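Long-range contact in putative monooxygenase (Fusobacterium nucleatum subsp. nucleatum, PDB 3MCS), which is probably a monooxygenase of the antibiotic biosynthesis monooxygenase family, built from two such domains in one chain: residues 126-137 / 182-193. Sequence-based numbering, arbitrary orientation. Where two conformers were deposited one is given.
Sequences NDKEFAEIIKNI and YFKDYITQTKDM. With ACT (acetate ion), chain C.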
# COMPACT_ATOMS: atom_id res chain seq x y z
N ASN A 126 7.36 -23.18 -3.20
CA ASN A 126 8.37 -22.39 -2.47
C ASN A 126 7.83 -21.34 -1.48
O ASN A 126 8.61 -20.57 -0.92
CB ASN A 126 9.25 -21.67 -3.49
CG ASN A 126 9.96 -22.64 -4.43
OD1 ASN A 126 9.89 -22.52 -5.67
ND2 ASN A 126 10.63 -23.63 -3.85
N ASP A 127 6.53 -21.32 -1.24
CA ASP A 127 5.88 -20.31 -0.37
C ASP A 127 6.31 -20.31 1.11
O ASP A 127 6.53 -19.26 1.67
CB ASP A 127 4.36 -20.48 -0.43
CG ASP A 127 3.61 -19.42 0.35
OD1 ASP A 127 3.55 -18.23 -0.08
OD2 ASP A 127 3.05 -19.81 1.40
N LYS A 128 6.36 -21.47 1.74
CA LYS A 128 6.81 -21.55 3.13
C LYS A 128 8.17 -20.87 3.28
O LYS A 128 8.31 -19.87 4.00
CB LYS A 128 6.90 -23.02 3.63
CG LYS A 128 5.57 -23.77 3.72
N GLU A 129 9.16 -21.39 2.55
CA GLU A 129 10.53 -20.86 2.63
C GLU A 129 10.62 -19.36 2.31
O GLU A 129 11.37 -18.64 2.96
CB GLU A 129 11.48 -21.65 1.71
CG GLU A 129 12.94 -21.18 1.78
CD GLU A 129 13.90 -22.03 0.93
OE1 GLU A 129 13.44 -22.84 0.09
OE2 GLU A 129 15.13 -21.88 1.11
N PHE A 130 9.88 -18.92 1.29
CA PHE A 130 9.89 -17.53 0.85
C PHE A 130 9.32 -16.59 1.89
O PHE A 130 9.83 -15.49 2.09
CB PHE A 130 9.08 -17.39 -0.44
CG PHE A 130 8.96 -15.99 -0.96
CD1 PHE A 130 7.99 -15.14 -0.48
CD2 PHE A 130 9.82 -15.52 -1.95
CE1 PHE A 130 7.88 -13.82 -0.97
CE2 PHE A 130 9.71 -14.22 -2.44
CZ PHE A 130 8.73 -13.37 -1.95
N ALA A 131 8.25 -17.03 2.54
CA ALA A 131 7.58 -16.22 3.55
C ALA A 131 8.58 -15.75 4.60
O ALA A 131 8.68 -14.57 4.90
CB ALA A 131 6.42 -16.99 4.20
N GLU A 132 9.35 -16.67 5.14
CA GLU A 132 10.31 -16.29 6.16
C GLU A 132 11.38 -15.37 5.59
O GLU A 132 11.86 -14.47 6.30
CB GLU A 132 10.91 -17.54 6.84
CG GLU A 132 9.83 -18.39 7.58
CD GLU A 132 9.09 -17.59 8.68
OE1 GLU A 132 9.75 -17.20 9.68
OE2 GLU A 132 7.85 -17.36 8.55
N ILE A 133 11.74 -15.57 4.32
CA ILE A 133 12.76 -14.75 3.68
C ILE A 133 12.30 -13.30 3.51
O ILE A 133 12.96 -12.37 3.97
CB ILE A 133 13.20 -15.33 2.32
CG1 ILE A 133 13.95 -16.67 2.52
CG2 ILE A 133 14.09 -14.33 1.61
CD1 ILE A 133 14.34 -17.43 1.24
N ILE A 134 11.15 -13.10 2.89
CA ILE A 134 10.69 -11.75 2.65
C ILE A 134 10.40 -11.03 3.96
O ILE A 134 10.69 -9.85 4.07
CB ILE A 134 9.46 -11.69 1.69
CG1 ILE A 134 9.22 -10.25 1.25
CG2 ILE A 134 8.20 -12.32 2.34
CD1 ILE A 134 8.19 -10.10 0.16
N LYS A 135 9.85 -11.74 4.94
CA LYS A 135 9.57 -11.11 6.24
C LYS A 135 10.82 -10.43 6.79
O LYS A 135 10.74 -9.29 7.20
CB LYS A 135 9.02 -12.12 7.27
CG LYS A 135 7.52 -12.51 7.11
CD LYS A 135 7.22 -13.70 8.04
CE LYS A 135 5.80 -14.22 7.94
NZ LYS A 135 5.66 -15.43 8.77
N ASN A 136 11.94 -11.16 6.75
CA ASN A 136 13.23 -10.66 7.25
C ASN A 136 13.71 -9.45 6.47
O ASN A 136 14.10 -8.44 7.06
CB ASN A 136 14.31 -11.75 7.16
CG ASN A 136 14.06 -12.92 8.10
OD1 ASN A 136 13.73 -12.75 9.27
ND2 ASN A 136 14.26 -14.13 7.58
N ILE A 137 13.67 -9.55 5.15
CA ILE A 137 14.09 -8.46 4.29
C ILE A 137 13.28 -7.20 4.52
O ILE A 137 13.84 -6.11 4.57
CB ILE A 137 14.00 -8.83 2.80
CG1 ILE A 137 15.12 -9.81 2.43
CG2 ILE A 137 14.10 -7.58 1.92
CD1 ILE A 137 16.56 -9.28 2.62
N TYR A 182 22.22 -6.84 0.90
CA TYR A 182 21.13 -7.68 1.45
C TYR A 182 19.91 -7.80 0.53
O TYR A 182 19.20 -8.81 0.56
CB TYR A 182 20.66 -7.17 2.82
CG TYR A 182 19.76 -5.94 2.78
CD1 TYR A 182 20.28 -4.66 2.83
CD2 TYR A 182 18.38 -6.07 2.72
CE1 TYR A 182 19.45 -3.54 2.80
CE2 TYR A 182 17.54 -4.97 2.69
CZ TYR A 182 18.08 -3.71 2.73
OH TYR A 182 17.23 -2.64 2.72
N PHE A 183 19.64 -6.77 -0.26
CA PHE A 183 18.50 -6.81 -1.18
C PHE A 183 18.88 -7.51 -2.49
O PHE A 183 18.11 -8.33 -3.00
CB PHE A 183 17.95 -5.42 -1.47
CG PHE A 183 16.63 -5.43 -2.17
CD1 PHE A 183 15.46 -5.57 -1.45
CD2 PHE A 183 16.55 -5.32 -3.54
CE1 PHE A 183 14.24 -5.60 -2.11
CE2 PHE A 183 15.36 -5.33 -4.19
CZ PHE A 183 14.20 -5.48 -3.49
N LYS A 184 20.06 -7.18 -3.03
CA LYS A 184 20.56 -7.84 -4.24
C LYS A 184 20.66 -9.36 -3.99
O LYS A 184 20.22 -10.15 -4.83
CB LYS A 184 21.91 -7.27 -4.69
CG LYS A 184 21.86 -5.91 -5.37
CD LYS A 184 23.25 -5.49 -5.88
N ASP A 185 21.21 -9.74 -2.84
CA ASP A 185 21.33 -11.15 -2.47
C ASP A 185 19.98 -11.82 -2.44
O ASP A 185 19.87 -12.99 -2.81
CB ASP A 185 21.98 -11.34 -1.09
CG ASP A 185 23.47 -11.04 -1.08
OD1 ASP A 185 24.08 -10.92 -2.16
OD2 ASP A 185 24.03 -10.91 0.03
N TYR A 186 18.97 -11.08 -1.97
CA TYR A 186 17.57 -11.58 -1.88
C TYR A 186 16.98 -11.82 -3.27
O TYR A 186 16.36 -12.86 -3.51
CB TYR A 186 16.70 -10.64 -1.01
CG TYR A 186 15.26 -10.49 -1.45
CD1 TYR A 186 14.29 -11.41 -1.11
CD2 TYR A 186 14.87 -9.39 -2.19
CE1 TYR A 186 12.97 -11.26 -1.53
CE2 TYR A 186 13.57 -9.23 -2.60
CZ TYR A 186 12.62 -10.16 -2.28
OH TYR A 186 11.34 -9.98 -2.72
N ILE A 187 17.19 -10.89 -4.18
CA ILE A 187 16.72 -11.05 -5.55
C ILE A 187 17.32 -12.34 -6.13
O ILE A 187 16.62 -13.20 -6.65
CB ILE A 187 17.07 -9.80 -6.42
CG1 ILE A 187 16.22 -8.59 -5.98
CG2 ILE A 187 16.87 -10.07 -7.91
CD1 ILE A 187 14.69 -8.76 -6.18
N THR A 188 18.63 -12.49 -5.99
CA THR A 188 19.33 -13.68 -6.49
C THR A 188 18.77 -14.98 -5.88
O THR A 188 18.42 -15.91 -6.61
CB THR A 188 20.85 -13.58 -6.24
OG1 THR A 188 21.41 -12.58 -7.10
CG2 THR A 188 21.53 -14.95 -6.47
N GLN A 189 18.67 -15.01 -4.56
CA GLN A 189 18.17 -16.17 -3.81
C GLN A 189 16.74 -16.63 -4.16
O GLN A 189 16.49 -17.84 -4.23
CB GLN A 189 18.24 -15.84 -2.31
CG GLN A 189 17.69 -16.92 -1.36
CD GLN A 189 17.84 -16.56 0.12
OE1 GLN A 189 18.08 -15.41 0.46
NE2 GLN A 189 17.69 -17.54 1.01
N THR A 190 15.82 -15.69 -4.35
CA THR A 190 14.41 -16.01 -4.62
C THR A 190 14.03 -16.03 -6.10
O THR A 190 12.88 -16.28 -6.42
CB THR A 190 13.46 -15.01 -3.89
OG1 THR A 190 13.69 -13.67 -4.36
CG2 THR A 190 13.65 -15.05 -2.39
N LYS A 191 14.98 -15.78 -6.99
CA LYS A 191 14.71 -15.70 -8.44
C LYS A 191 13.82 -16.82 -8.97
O LYS A 191 12.80 -16.56 -9.62
CB LYS A 191 16.03 -15.68 -9.24
N ASP A 192 14.19 -18.06 -8.67
CA ASP A 192 13.47 -19.23 -9.20
C ASP A 192 12.25 -19.62 -8.36
O ASP A 192 11.54 -20.56 -8.70
CB ASP A 192 14.42 -20.42 -9.34
CG ASP A 192 15.56 -20.14 -10.31
OD1 ASP A 192 15.29 -19.55 -11.40
OD2 ASP A 192 16.72 -20.50 -10.00
N MSE A 193 12.02 -18.91 -7.25
CA MSE A 193 10.86 -19.18 -6.42
C MSE A 193 9.66 -18.38 -6.89
O MSE A 193 8.53 -18.70 -6.53
CB MSE A 193 11.13 -18.79 -4.98
CG MSE A 193 12.31 -19.45 -4.33
SE MSE A 193 12.33 -18.94 -2.47
CE MSE A 193 13.97 -19.86 -1.97
C ACT C . 10.82 -6.62 -3.85
O ACT C . 10.70 -5.45 -4.34
OXT ACT C . 10.97 -7.57 -4.69
CH3 ACT C . 10.79 -6.83 -2.35
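Tyr186 packs as a knob into a hole formed by Phe130, Ile133, Ile134 and Ile137 on the neighbouring antiparallel helix. The axes of segments 127-137 and 182-190 approach to 11.2 Å with their directions 165° apart. Ile133 CG2 meets the edge of the Tyr186 ring, 4.0 Å from its CD1, while Ile137 CG1 lies 3.9 Å from Tyr186 CB. The end of the same isoleucine, Ile137 CD1, meets the Tyr182 ring in plane at its edge, 3.7 Å from Tyr182 CD2; the Tyr182 hydroxyl is hydrogen-bonded to His177. Such a helix pair laid against an antiparallel sheet is consistent with the ferredoxin-like fold of the dimeric alpha-beta-barrel clan, to which the family belongs, and both Ile134 and Tyr186 touch Ile120 of strand 114-122. Tyr186 OH donates to acetate OXT (3.1 Å); the acetate, probably from the crystallisation liquor, has its atom C 3.6 Å from Phe183 CZ. At the other end, selenomethionine Met193 is extended through chi2 (-174°) and chi3 (-177°), so that SE lies at the edge of the Phe130 ring, near its plane, and CE comes 3.6 Å from Glu129 CD. Met193 CB packs 3.7 Å from Asn126 CB, the side chains crossing at roughly a right angle. No hydrogen bond joins the two segments.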